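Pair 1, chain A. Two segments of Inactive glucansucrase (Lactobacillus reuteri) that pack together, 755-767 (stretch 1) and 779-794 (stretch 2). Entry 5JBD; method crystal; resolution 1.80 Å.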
# COMPACT_ATOMS: atom_id res chain seq x y z
N GLY A 755 -0.96 -2.95 -12.73
CA GLY A 755 -1.15 -4.18 -13.51
C GLY A 755 -2.08 -4.03 -14.69
O GLY A 755 -2.65 -5.02 -15.13
N PHE A 756 -2.24 -2.81 -15.21
CA PHE A 756 -3.04 -2.59 -16.42
C PHE A 756 -2.45 -3.39 -17.58
O PHE A 756 -1.23 -3.46 -17.71
CB PHE A 756 -3.09 -1.10 -16.82
CG PHE A 756 -3.86 -0.22 -15.87
CD1 PHE A 756 -5.21 -0.47 -15.59
CD2 PHE A 756 -3.26 0.89 -15.28
CE1 PHE A 756 -5.92 0.36 -14.73
CE2 PHE A 756 -3.97 1.72 -14.42
CZ PHE A 756 -5.30 1.46 -14.14
N SER A 757 -3.31 -4.00 -18.40
CA SER A 757 -2.86 -4.79 -19.55
C SER A 757 -2.76 -3.99 -20.86
O SER A 757 -2.16 -4.46 -21.82
CB SER A 757 -3.80 -5.99 -19.75
OG SER A 757 -5.08 -5.52 -20.12
N GLY A 758 -3.33 -2.79 -20.90
CA GLY A 758 -3.35 -1.96 -22.10
C GLY A 758 -2.28 -0.87 -22.11
O GLY A 758 -2.23 -0.05 -21.18
N GLN A 759 -1.45 -0.86 -23.15
CA GLN A 759 -0.46 0.19 -23.35
C GLN A 759 -1.04 1.40 -24.07
O GLN A 759 -1.99 1.28 -24.87
CB GLN A 759 0.74 -0.31 -24.15
CG GLN A 759 1.71 -1.14 -23.34
CD GLN A 759 2.84 -1.71 -24.18
OE1 GLN A 759 2.64 -2.65 -24.95
NE2 GLN A 759 4.03 -1.12 -24.06
N GLU A 760 -0.46 2.55 -23.77
CA GLU A 760 -0.88 3.83 -24.32
C GLU A 760 0.36 4.67 -24.56
O GLU A 760 1.30 4.65 -23.76
CB GLU A 760 -1.82 4.52 -23.33
CG GLU A 760 -2.54 5.75 -23.87
CD GLU A 760 -3.46 6.41 -22.85
OE1 GLU A 760 -3.57 5.94 -21.69
OE2 GLU A 760 -4.07 7.44 -23.22
N ALA A 761 0.39 5.41 -25.67
CA ALA A 761 1.46 6.36 -25.92
C ALA A 761 1.18 7.60 -25.07
O ALA A 761 0.18 8.29 -25.27
CB ALA A 761 1.59 6.72 -27.39
N VAL A 762 2.06 7.84 -24.11
CA VAL A 762 1.98 9.04 -23.26
C VAL A 762 3.27 9.84 -23.41
O VAL A 762 4.31 9.26 -23.72
CB VAL A 762 1.76 8.69 -21.77
CG1 VAL A 762 0.32 8.24 -21.56
CG2 VAL A 762 2.72 7.61 -21.28
N THR A 763 3.20 11.15 -23.20
CA THR A 763 4.37 11.99 -23.21
C THR A 763 4.82 12.17 -21.75
O THR A 763 4.02 12.58 -20.90
CB THR A 763 4.09 13.33 -23.89
OG1 THR A 763 3.61 13.09 -25.22
CG2 THR A 763 5.34 14.18 -23.95
N VAL A 764 6.09 11.86 -21.47
CA VAL A 764 6.59 11.80 -20.08
C VAL A 764 7.90 12.53 -19.80
O VAL A 764 8.68 12.84 -20.70
CB VAL A 764 6.75 10.35 -19.59
CG1 VAL A 764 5.49 9.54 -19.86
CG2 VAL A 764 7.98 9.67 -20.18
N THR A 765 8.13 12.78 -18.50
CA THR A 765 9.35 13.43 -18.01
C THR A 765 9.79 12.71 -16.75
O THR A 765 8.96 12.34 -15.90
CB THR A 765 9.10 14.92 -17.73
OG1 THR A 765 8.81 15.59 -18.96
CG2 THR A 765 10.30 15.59 -17.06
N ARG A 766 11.10 12.51 -16.62
CA ARG A 766 11.69 11.78 -15.49
C ARG A 766 11.68 12.68 -14.25
O ARG A 766 12.31 13.73 -14.26
CB ARG A 766 13.14 11.38 -15.82
CG ARG A 766 13.87 10.58 -14.75
CD ARG A 766 13.33 9.17 -14.64
NE ARG A 766 14.05 8.42 -13.62
CZ ARG A 766 13.86 8.53 -12.30
NH1 ARG A 766 12.96 9.38 -11.81
NH2 ARG A 766 14.60 7.79 -11.46
N THR A 767 11.00 12.25 -13.19
CA THR A 767 10.85 13.07 -11.99
C THR A 767 11.10 12.31 -10.69
O THR A 767 11.14 11.08 -10.67
CB THR A 767 9.42 13.66 -11.89
OG1 THR A 767 8.48 12.61 -11.65
CG2 THR A 767 9.06 14.43 -13.15
N GLN A 779 22.14 12.37 -16.15
CA GLN A 779 21.25 12.12 -17.30
C GLN A 779 19.80 12.34 -16.93
O GLN A 779 19.40 12.13 -15.78
CB GLN A 779 21.42 10.69 -17.81
CG GLN A 779 22.80 10.35 -18.34
CD GLN A 779 23.08 10.99 -19.70
OE1 GLN A 779 23.83 11.97 -19.81
NE2 GLN A 779 22.48 10.44 -20.75
N THR A 780 19.01 12.75 -17.92
CA THR A 780 17.57 12.94 -17.73
C THR A 780 16.83 12.75 -19.05
O THR A 780 17.45 12.56 -20.10
CB THR A 780 17.27 14.33 -17.11
OG1 THR A 780 15.91 14.38 -16.65
CG2 THR A 780 17.53 15.47 -18.11
N TYR A 781 15.50 12.81 -18.98
CA TYR A 781 14.66 12.95 -20.17
C TYR A 781 13.36 13.70 -19.87
O TYR A 781 12.85 13.62 -18.76
CB TYR A 781 14.36 11.60 -20.82
CG TYR A 781 13.85 10.50 -19.91
CD1 TYR A 781 12.49 10.34 -19.67
CD2 TYR A 781 14.73 9.59 -19.33
CE1 TYR A 781 12.02 9.32 -18.86
CE2 TYR A 781 14.27 8.55 -18.52
CZ TYR A 781 12.92 8.42 -18.28
OH TYR A 781 12.46 7.40 -17.47
N ALA A 782 12.87 14.44 -20.86
CA ALA A 782 11.64 15.22 -20.75
C ALA A 782 10.86 15.17 -22.05
O ALA A 782 11.45 15.15 -23.14
CB ALA A 782 11.96 16.67 -20.40
N ASN A 783 9.53 15.17 -21.94
CA ASN A 783 8.64 15.26 -23.10
C ASN A 783 8.91 14.16 -24.13
O ASN A 783 8.94 14.42 -25.34
CB ASN A 783 8.74 16.67 -23.73
CG ASN A 783 8.42 17.78 -22.74
OD1 ASN A 783 9.28 18.60 -22.39
ND2 ASN A 783 7.19 17.81 -22.26
N GLN A 784 9.10 12.93 -23.64
CA GLN A 784 9.38 11.77 -24.48
C GLN A 784 8.17 10.87 -24.54
O GLN A 784 7.54 10.60 -23.51
CB GLN A 784 10.54 10.95 -23.93
CG GLN A 784 11.90 11.64 -23.97
CD GLN A 784 12.31 12.07 -25.36
OE1 GLN A 784 12.25 11.28 -26.31
NE2 GLN A 784 12.72 13.32 -25.49
N ILE A 785 7.85 10.38 -25.73
CA ILE A 785 6.78 9.41 -25.88
C ILE A 785 7.24 8.06 -25.30
O ILE A 785 8.30 7.57 -25.66
CB ILE A 785 6.28 9.31 -27.34
CG1 ILE A 785 5.66 10.66 -27.75
CG2 ILE A 785 5.26 8.17 -27.47
CD1 ILE A 785 4.98 10.72 -29.08
N TYR A 786 6.39 7.48 -24.45
CA TYR A 786 6.67 6.30 -23.66
C TYR A 786 5.43 5.42 -23.68
O TYR A 786 4.30 5.93 -23.54
CB TYR A 786 6.95 6.77 -22.21
CG TYR A 786 7.33 5.72 -21.16
CD1 TYR A 786 8.48 4.95 -21.28
CD2 TYR A 786 6.56 5.56 -20.00
CE1 TYR A 786 8.84 4.03 -20.29
CE2 TYR A 786 6.91 4.64 -19.00
CZ TYR A 786 8.05 3.88 -19.14
OH TYR A 786 8.41 2.96 -18.17
N PHE A 787 5.61 4.11 -23.86
CA PHE A 787 4.48 3.20 -24.02
C PHE A 787 4.07 2.54 -22.69
O PHE A 787 4.14 1.32 -22.52
CB PHE A 787 4.79 2.15 -25.10
CG PHE A 787 5.10 2.73 -26.45
CD1 PHE A 787 4.29 3.72 -27.02
CD2 PHE A 787 6.17 2.26 -27.19
CE1 PHE A 787 4.57 4.24 -28.28
CE2 PHE A 787 6.45 2.77 -28.46
CZ PHE A 787 5.64 3.77 -29.00
N ALA A 788 3.62 3.37 -21.76
CA ALA A 788 3.26 2.90 -20.42
C ALA A 788 2.02 2.05 -20.48
O ALA A 788 1.13 2.30 -21.31
CB ALA A 788 3.02 4.09 -19.49
N TYR A 789 1.96 1.05 -19.61
CA TYR A 789 0.71 0.34 -19.32
C TYR A 789 -0.15 1.26 -18.46
O TYR A 789 0.23 1.60 -17.35
CB TYR A 789 0.99 -0.99 -18.62
CG TYR A 789 1.61 -2.00 -19.55
CD1 TYR A 789 2.98 -2.03 -19.77
CD2 TYR A 789 0.82 -2.89 -20.26
CE1 TYR A 789 3.55 -2.94 -20.65
CE2 TYR A 789 1.38 -3.82 -21.14
CZ TYR A 789 2.74 -3.84 -21.33
OH TYR A 789 3.30 -4.74 -22.20
N THR A 790 -1.28 1.72 -19.02
CA THR A 790 -2.17 2.68 -18.37
C THR A 790 -3.67 2.35 -18.40
O THR A 790 -4.46 2.99 -17.70
CB THR A 790 -2.09 4.04 -19.08
OG1 THR A 790 -2.60 3.88 -20.40
CG2 THR A 790 -0.67 4.57 -19.14
N THR A 791 -4.07 1.39 -19.24
CA THR A 791 -5.44 1.27 -19.65
C THR A 791 -6.03 -0.07 -19.21
O THR A 791 -5.44 -1.13 -19.43
CB THR A 791 -5.56 1.53 -21.16
OG1 THR A 791 -5.07 2.85 -21.44
CG2 THR A 791 -7.00 1.40 -21.65
N GLY A 792 -7.22 -0.01 -18.60
CA GLY A 792 -7.88 -1.18 -18.07
C GLY A 792 -8.82 -0.83 -16.93
O GLY A 792 -9.34 0.28 -16.87
N GLY A 793 -9.01 -1.79 -16.03
CA GLY A 793 -10.00 -1.67 -14.96
C GLY A 793 -10.90 -2.88 -14.81
O GLY A 793 -11.60 -3.00 -13.80
N GLY A 794 -10.90 -3.76 -15.82
CA GLY A 794 -11.64 -5.01 -15.79
C GLY A 794 -13.11 -4.79 -16.07
O GLY A 794 -13.56 -3.66 -16.26
O HOH W 1 -7.06 -2.93 -21.02

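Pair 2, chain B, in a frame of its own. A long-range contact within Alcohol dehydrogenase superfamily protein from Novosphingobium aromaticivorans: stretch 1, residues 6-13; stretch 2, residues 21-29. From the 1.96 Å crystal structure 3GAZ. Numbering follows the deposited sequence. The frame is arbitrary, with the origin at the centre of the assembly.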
# COMPACT_ATOMS: atom_id res chain seq x y z
N PRO B 6 -24.54 3.58 -2.77
CA PRO B 6 -24.21 4.92 -3.32
C PRO B 6 -22.83 4.94 -3.97
O PRO B 6 -21.94 4.18 -3.62
CB PRO B 6 -24.28 5.90 -2.16
CG PRO B 6 -23.96 4.99 -0.99
CD PRO B 6 -24.68 3.67 -1.31
N THR B 7 -22.67 5.84 -4.94
CA THR B 7 -21.42 5.97 -5.67
C THR B 7 -20.78 7.34 -5.47
O THR B 7 -21.28 8.16 -4.71
CB THR B 7 -21.67 5.78 -7.18
OG1 THR B 7 -22.56 6.80 -7.65
CG2 THR B 7 -22.27 4.41 -7.45
N MSE B 8 -19.67 7.55 -6.16
CA MSE B 8 -18.96 8.82 -6.11
C MSE B 8 -18.17 8.98 -7.40
O MSE B 8 -17.98 8.01 -8.13
CB MSE B 8 -17.98 8.86 -4.91
CG MSE B 8 -16.73 7.97 -5.05
SE MSE B 8 -15.40 8.34 -3.82
CE MSE B 8 -14.19 7.03 -4.23
N ILE B 9 -17.74 10.20 -7.69
CA ILE B 9 -16.95 10.47 -8.87
C ILE B 9 -15.50 10.57 -8.41
O ILE B 9 -15.21 11.20 -7.38
CB ILE B 9 -17.33 11.81 -9.55
CG1 ILE B 9 -18.75 11.74 -10.11
CG2 ILE B 9 -16.34 12.15 -10.66
CD1 ILE B 9 -18.94 10.68 -11.17
N ALA B 10 -14.59 9.96 -9.15
CA ALA B 10 -13.18 10.01 -8.81
C ALA B 10 -12.35 9.98 -10.08
O ALA B 10 -12.81 9.49 -11.12
CB ALA B 10 -12.80 8.82 -7.92
N ALA B 11 -11.15 10.53 -10.01
CA ALA B 11 -10.25 10.55 -11.15
C ALA B 11 -9.30 9.38 -10.94
O ALA B 11 -8.65 9.27 -9.90
CB ALA B 11 -9.49 11.86 -11.21
N VAL B 12 -9.21 8.51 -11.94
CA VAL B 12 -8.34 7.36 -11.85
C VAL B 12 -7.27 7.36 -12.92
O VAL B 12 -7.55 7.60 -14.09
CB VAL B 12 -9.16 6.04 -12.00
CG1 VAL B 12 -8.23 4.84 -11.86
CG2 VAL B 12 -10.27 5.99 -10.97
N VAL B 13 -6.03 7.10 -12.51
CA VAL B 13 -4.93 7.01 -13.46
C VAL B 13 -4.87 5.50 -13.67
O VAL B 13 -4.54 4.75 -12.75
CB VAL B 13 -3.60 7.54 -12.87
CG1 VAL B 13 -2.48 7.30 -13.86
CG2 VAL B 13 -3.73 9.03 -12.58
N VAL B 21 -8.73 9.72 -15.59
CA VAL B 21 -10.04 9.29 -16.04
C VAL B 21 -11.13 9.40 -14.98
O VAL B 21 -11.05 8.77 -13.93
CB VAL B 21 -9.99 7.83 -16.54
CG1 VAL B 21 -11.36 7.39 -17.04
CG2 VAL B 21 -8.94 7.71 -17.64
N LEU B 22 -12.14 10.22 -15.26
CA LEU B 22 -13.25 10.37 -14.32
C LEU B 22 -14.10 9.11 -14.38
O LEU B 22 -14.52 8.68 -15.46
CB LEU B 22 -14.10 11.59 -14.69
CG LEU B 22 -13.41 12.95 -14.55
CD1 LEU B 22 -14.42 14.05 -14.82
CD2 LEU B 22 -12.84 13.10 -13.14
N ARG B 23 -14.35 8.52 -13.22
CA ARG B 23 -15.12 7.28 -13.11
C ARG B 23 -16.15 7.35 -11.98
O ARG B 23 -15.92 8.03 -10.98
CB ARG B 23 -14.18 6.11 -12.82
CG ARG B 23 -13.19 5.76 -13.93
CD ARG B 23 -13.91 5.13 -15.10
NE ARG B 23 -14.84 4.09 -14.68
CZ ARG B 23 -14.49 2.96 -14.07
NH1 ARG B 23 -13.21 2.70 -13.82
NH2 ARG B 23 -15.42 2.08 -13.71
N LYS B 24 -17.27 6.65 -12.14
CA LYS B 24 -18.27 6.60 -11.07
C LYS B 24 -17.98 5.27 -10.37
O LYS B 24 -18.14 4.21 -10.97
CB LYS B 24 -19.70 6.60 -11.62
CG LYS B 24 -20.77 6.47 -10.52
CD LYS B 24 -22.18 6.71 -11.04
CE LYS B 24 -22.64 5.61 -11.99
NZ LYS B 24 -24.01 5.90 -12.54
N LEU B 25 -17.54 5.34 -9.12
CA LEU B 25 -17.18 4.15 -8.36
C LEU B 25 -17.94 4.05 -7.05
O LEU B 25 -18.61 4.99 -6.63
CB LEU B 25 -15.68 4.17 -8.05
CG LEU B 25 -14.73 4.44 -9.21
CD1 LEU B 25 -13.33 4.69 -8.68
CD2 LEU B 25 -14.76 3.26 -10.17
N ALA B 26 -17.81 2.90 -6.40
CA ALA B 26 -18.47 2.68 -5.12
C ALA B 26 -17.96 3.73 -4.13
O ALA B 26 -16.77 4.02 -4.08
CB ALA B 26 -18.15 1.28 -4.61
N ARG B 27 -18.88 4.30 -3.37
CA ARG B 27 -18.50 5.30 -2.38
C ARG B 27 -17.95 4.55 -1.17
O ARG B 27 -18.58 3.61 -0.68
CB ARG B 27 -19.71 6.14 -1.97
CG ARG B 27 -19.36 7.28 -1.03
CD ARG B 27 -20.60 8.06 -0.62
NE ARG B 27 -21.27 8.65 -1.77
CZ ARG B 27 -22.29 9.51 -1.69
NH1 ARG B 27 -22.75 9.88 -0.50
NH2 ARG B 27 -22.83 10.00 -2.79
N PRO B 28 -16.77 4.94 -0.67
CA PRO B 28 -16.15 4.29 0.48
C PRO B 28 -17.04 4.37 1.72
O PRO B 28 -17.84 5.29 1.87
CB PRO B 28 -14.86 5.08 0.67
CG PRO B 28 -14.54 5.53 -0.71
CD PRO B 28 -15.88 5.97 -1.22
N GLN B 29 -16.88 3.38 2.59
CA GLN B 29 -17.63 3.31 3.84
C GLN B 29 -16.63 3.32 4.97
O GLN B 29 -15.65 2.57 4.95
CB GLN B 29 -18.47 2.03 3.89
CG GLN B 29 -19.75 2.11 3.09
CD GLN B 29 -20.49 0.78 3.06
OE1 GLN B 29 -20.05 -0.17 2.41
NE2 GLN B 29 -21.60 0.71 3.77

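Both pairs are two antiparallel strands with a pronounced twist: the angle between N-to-C directions is 122° in pair 1 and 135° in pair 2, and the strand axes approach to 4.4 Å in each. Superposing N, CA and C of 14 central residues gives an RMSD of 0.5 Å. Val762(A) falls on Ala10(B) and Tyr786(A) on Arg23(B), each with CA atoms 0.3 Å apart, and the same hydrogen-bonded bridge joins them. In pair 1, Val762(A) N donates to Tyr786(A) O at 3.0 Å and Tyr786(A) N to Val762(A) O at 2.8 Å; in pair 2, Ala10(B) N to Arg23(B) O measures 3.0 Å and Arg23(B) N to Ala10(B) O 2.8 Å. The next such bridge, Val764(A) with Gln784(A), matches Val12(B) with Val21(B).

On the face carrying these side chains, bulk is distributed differently. Val762(A) CG2 reaches Ala788(A) CB at 4.0 Å. At the equivalent positions the sizes are exchanged: Ala10(B) is small and Leu25(B) is large, and Ala10(B) CB lies 4.2 Å from Leu25(B) CD1. That same CD1 also meets Val12(B) CG2 at 4.0 Å. The contact of this valine with the matched partner is kept in both pairs: Val764(A) CG2 lies 3.7 Å from Tyr786(A) CB, and Val12(B) CG2 lies 4.2 Å from Arg23(B) CG; Val764(A), however, makes no contact with the short Ala788(A).

On the other face the bulk is arranged differently again: the ring of Phe787(A) is matched by Lys24(B), whose end leads away, and Ala761(A) is matched by the larger Ile9(B). Ala761(A) CB touches Ile785(A) CG2 at 3.9 Å and the edge of the Phe787(A) ring, with CE1 4.0 Å from that CB. Ile9(B) reaches both partners: its CG2 is 4.4 Å from Leu22(B) CD2 and its CD1 is 4.2 Å from Lys24(B) CB.

The backbones part toward Gly758(A) and Pro6(B), whose CA atoms superpose to 1.0 Å. Pair 1 has a beta bulge between Gly758(A) and Gln759(A), and Gly758(A) O accepts from both Thr790(A) N (2.9 Å) and Thr791(A) N (3.0 Å). In pair 2, Pro6(B) O accepts from Arg27(B) N at 3.1 Å.

Polar side chains fasten this end differently. Thr790(A) OG1 donates to Glu760(A) OE1 at 2.6 Å. Its match, Arg27(B), reaches backbone instead: NE and NH2 donate to Thr7(B) O at 3.0 and 3.1 Å, while Pro6(B) CB lies over one guanidinium face. Where Glu760(A) stands, selenomethionine Met8(B) makes an apolar contact, SE to Pro28(B) CD at 3.6 Å. Gln759(A) lays CG over the Tyr789(A) ring, 3.4 Å from its centroid; the matched Thr7(B) and Ala26(B) offer no ring.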